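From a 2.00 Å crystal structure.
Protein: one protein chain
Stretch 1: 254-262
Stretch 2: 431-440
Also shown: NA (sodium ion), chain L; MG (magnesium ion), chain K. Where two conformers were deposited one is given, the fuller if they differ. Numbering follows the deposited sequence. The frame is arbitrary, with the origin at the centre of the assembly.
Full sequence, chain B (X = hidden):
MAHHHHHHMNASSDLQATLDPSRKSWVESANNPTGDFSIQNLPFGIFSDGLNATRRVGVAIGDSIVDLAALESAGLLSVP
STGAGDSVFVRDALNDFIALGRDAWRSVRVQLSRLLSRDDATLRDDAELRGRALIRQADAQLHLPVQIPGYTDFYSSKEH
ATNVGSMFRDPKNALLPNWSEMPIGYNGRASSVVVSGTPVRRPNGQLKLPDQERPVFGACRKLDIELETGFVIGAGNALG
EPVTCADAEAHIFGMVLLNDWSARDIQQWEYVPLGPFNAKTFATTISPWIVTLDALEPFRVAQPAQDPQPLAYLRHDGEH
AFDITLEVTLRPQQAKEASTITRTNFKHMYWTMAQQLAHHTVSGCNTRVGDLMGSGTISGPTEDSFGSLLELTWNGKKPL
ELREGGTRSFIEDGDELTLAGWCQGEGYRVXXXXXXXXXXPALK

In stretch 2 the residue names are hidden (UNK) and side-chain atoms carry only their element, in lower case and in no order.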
# COMPACT_ATOMS: atom_id res chain seq x y z
N GLY B 254 12.15 -9.95 10.73
CA GLY B 254 13.23 -10.54 9.98
C GLY B 254 13.43 -9.82 8.66
O GLY B 254 12.88 -8.74 8.44
N MET B 255 14.21 -10.45 7.78
CA MET B 255 14.64 -9.81 6.54
C MET B 255 14.54 -10.79 5.38
O MET B 255 14.65 -12.01 5.56
CB MET B 255 16.07 -9.30 6.66
CG MET B 255 16.49 -8.33 5.58
SD MET B 255 18.19 -7.81 5.85
CE MET B 255 18.06 -6.98 7.43
N VAL B 256 14.32 -10.24 4.19
CA VAL B 256 14.35 -10.96 2.93
C VAL B 256 15.22 -10.17 1.95
O VAL B 256 15.55 -9.01 2.19
CB VAL B 256 12.95 -11.19 2.33
CG1 VAL B 256 12.12 -12.08 3.25
CG2 VAL B 256 12.27 -9.84 2.08
N LEU B 257 15.57 -10.81 0.84
CA LEU B 257 16.13 -10.09 -0.30
C LEU B 257 15.00 -9.51 -1.14
O LEU B 257 13.91 -10.08 -1.21
CB LEU B 257 16.98 -11.02 -1.16
CG LEU B 257 18.13 -11.74 -0.43
CD1 LEU B 257 18.79 -12.76 -1.33
CD2 LEU B 257 19.14 -10.76 0.10
N LEU B 258 15.26 -8.37 -1.78
CA LEU B 258 14.21 -7.60 -2.45
C LEU B 258 14.78 -6.98 -3.71
O LEU B 258 15.74 -6.21 -3.65
CB LEU B 258 13.63 -6.53 -1.52
CG LEU B 258 12.34 -5.79 -1.95
CD1 LEU B 258 11.59 -5.20 -0.72
CD2 LEU B 258 12.63 -4.69 -2.95
N ASN B 259 14.19 -7.32 -4.86
CA ASN B 259 14.54 -6.72 -6.14
C ASN B 259 13.40 -5.81 -6.56
O ASN B 259 12.34 -6.29 -6.99
CB ASN B 259 14.82 -7.78 -7.20
CG ASN B 259 15.27 -7.18 -8.52
OD1 ASN B 259 15.34 -5.95 -8.66
ND2 ASN B 259 15.59 -8.04 -9.51
N ASP B 260 13.61 -4.50 -6.44
CA ASP B 260 12.60 -3.51 -6.83
C ASP B 260 12.79 -3.18 -8.30
O ASP B 260 13.42 -2.18 -8.67
CB ASP B 260 12.72 -2.27 -5.94
CG ASP B 260 11.75 -1.16 -6.36
OD1 ASP B 260 10.71 -1.48 -6.98
OD2 ASP B 260 12.05 0.02 -6.08
N TRP B 261 12.24 -4.05 -9.16
CA TRP B 261 12.33 -3.85 -10.60
C TRP B 261 11.90 -2.44 -10.98
O TRP B 261 10.86 -1.94 -10.52
CB TRP B 261 11.46 -4.87 -11.34
CG TRP B 261 11.72 -6.31 -10.98
CD1 TRP B 261 11.03 -7.06 -10.06
CD2 TRP B 261 12.70 -7.18 -11.56
NE1 TRP B 261 11.55 -8.34 -10.02
CE2 TRP B 261 12.57 -8.44 -10.93
CE3 TRP B 261 13.69 -7.01 -12.53
CZ2 TRP B 261 13.37 -9.53 -11.26
CZ3 TRP B 261 14.49 -8.10 -12.86
CH2 TRP B 261 14.32 -9.34 -12.23
N SER B 262 12.69 -1.79 -11.83
CA SER B 262 12.49 -0.40 -12.19
C SER B 262 12.52 -0.24 -13.70
O SER B 262 13.42 -0.76 -14.36
CB SER B 262 13.56 0.49 -11.56
OG SER B 262 13.38 0.56 -10.15
N UNK B 431 22.33 -17.46 5.66
CA UNK B 431 22.07 -16.97 4.33
C UNK B 431 20.58 -16.81 4.01
O UNK B 431 19.70 -17.22 4.78
N UNK B 432 20.32 -16.23 2.84
CA UNK B 432 18.99 -15.77 2.48
C UNK B 432 18.37 -16.54 1.31
O UNK B 432 17.23 -16.24 0.93
c UNK B 432 19.11 -13.39 3.36
c UNK B 432 19.03 -14.28 2.15
c UNK B 432 19.24 -11.74 5.58
c UNK B 432 20.38 -12.39 5.13
c UNK B 432 17.98 -12.72 3.82
c UNK B 432 20.30 -13.21 4.02
c UNK B 432 18.05 -11.90 4.93
N UNK B 433 19.06 -17.52 0.75
CA UNK B 433 18.50 -18.12 -0.45
C UNK B 433 18.62 -17.17 -1.63
O UNK B 433 19.55 -16.36 -1.72
N UNK B 434 17.67 -17.25 -2.56
CA UNK B 434 17.76 -16.45 -3.77
C UNK B 434 16.45 -15.73 -4.03
O UNK B 434 15.36 -16.18 -3.63
c UNK B 434 17.12 -18.32 -5.36
c UNK B 434 18.17 -17.27 -5.01
c UNK B 434 19.56 -17.90 -4.82
N UNK B 435 16.57 -14.60 -4.71
CA UNK B 435 15.47 -13.76 -5.14
C UNK B 435 15.64 -13.59 -6.66
O UNK B 435 16.37 -12.71 -7.10
s UNK B 435 14.51 -11.15 -5.09
c UNK B 435 15.53 -12.43 -4.39
N UNK B 436 14.97 -14.45 -7.44
CA UNK B 436 15.17 -14.52 -8.88
C UNK B 436 13.92 -14.17 -9.69
O UNK B 436 12.79 -14.42 -9.28
c UNK B 436 15.62 -15.94 -9.31
N UNK B 437 14.15 -13.61 -10.88
CA UNK B 437 13.09 -13.42 -11.84
C UNK B 437 13.66 -13.37 -13.23
O UNK B 437 14.80 -12.92 -13.43
N UNK B 438 12.87 -13.82 -14.20
CA UNK B 438 13.28 -13.83 -15.60
C UNK B 438 12.31 -12.98 -16.40
O UNK B 438 11.09 -13.04 -16.18
o UNK B 438 13.65 -17.42 -18.79
c UNK B 438 13.37 -15.27 -16.12
c UNK B 438 13.86 -15.40 -17.55
o UNK B 438 15.20 -17.35 -17.26
c UNK B 438 14.27 -16.83 -17.90
N UNK B 439 12.83 -12.16 -17.31
CA UNK B 439 12.05 -11.11 -17.95
C UNK B 439 11.32 -11.67 -19.17
O UNK B 439 11.93 -12.32 -20.03
c UNK B 439 13.60 -9.31 -17.09
c UNK B 439 12.14 -8.89 -19.13
c UNK B 439 12.94 -9.92 -18.34
c UNK B 439 12.63 -8.99 -15.98
N UNK B 440 10.00 -11.42 -19.24
CA UNK B 440 9.20 -11.77 -20.40
C UNK B 440 9.08 -10.58 -21.35
O UNK B 440 9.07 -9.43 -20.90
c UNK B 440 8.62 -14.54 -19.53
c UNK B 440 7.81 -12.21 -19.97
c UNK B 440 7.82 -13.37 -18.97
c UNK B 440 6.40 -13.78 -18.62
NA NA L . 9.43 -2.67 -8.57
MG MG K . 13.85 0.88 -4.78
O HOH W 1 15.56 -10.99 -9.08

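Position 431 has no side-chain atoms and lies out of reach of stretch 1. It is glycine, G431.

Position 432 carries one carbon followed by a ring of six carbons, with no oxygen. The ring lies against M255, V256 and L257. That is phenylalanine, F432. Its CA-to-CB bond points toward stretch 1, and no residue of stretch 2 loses more surface to the contact. The ring edge meets the backbone of stretch 1: CE2 of F432 is 3.5 Å from O of M255, and CD2 of F432 is 4.1 Å from CA of V256. CE2 of F432 also lies 3.7 Å from CB of M255, and CB of F432 lies 3.7 Å from CG of L257. The sulfur SD of M255 sits 5.0 Å from the centroid of the F432 ring, in an oblique position.

Position 433 has no side-chain atoms. Its phi is positive, 73°, with psi at -149°. A CB at these angles would be jammed against the carbonyl O of residue 432, which by itself calls for glycine. This is G433. Its O is 3.7 Å from CD1 of L257.

Position 434 has three carbons, the first carrying the other two. That is valine, V434. It points away from stretch 1 and is exposed.

Position 435 has one carbon and then one sulfur, with nothing beyond. The CB packs on L257 and the sulfur lies near N259. That is cysteine, C435. It points toward stretch 1, with chi1 in the t well. Its CB packs 3.8 Å from CB of L257. Its SG lies 3.9 Å from N of N259 and 4.0 Å from CB of N259.

Position 436 has a single carbon, directed away from stretch 1. It is alanine, A436.

Position 437 has no side-chain atoms. A CB here would point toward stretch 1 and come 2.8 Å from CZ2 of W261, a clash. The residue is glycine, G437. Without a side chain, it leaves room for the indole, and its O lies 3.8 Å from CH2 of W261.

Position 438 has three carbons in a chain, the third carrying two oxygens. Two oxygens on the end carbon make a carboxylate, and the three-carbon chain makes it glutamate, E438. It points away and makes no contact with stretch 1.

Position 439 has four carbons, forked at the first, with one arm two carbons long. The end of the longer arm reaches W261. That is isoleucine, I439. Its CA-to-CB bond points sideways, but the end of the side chain comes nearer. CD1 of I439 is 3.7 Å from CZ3 of W261.

Position 440 has four carbons, forked at the second. That is leucine, L440, out of reach of stretch 1.

The two strands run roughly parallel, at 23°. No direct hydrogen bond joins them. The contact is mainly side-chain packing, with L257 between F432 and C435 and W261 beside G437 and I439. One water accepts from ND2 of N259 at 3.0 Å and donates to O of C435 at 2.7 Å.

Stretch 2 431-440: GFGVCAGEIL
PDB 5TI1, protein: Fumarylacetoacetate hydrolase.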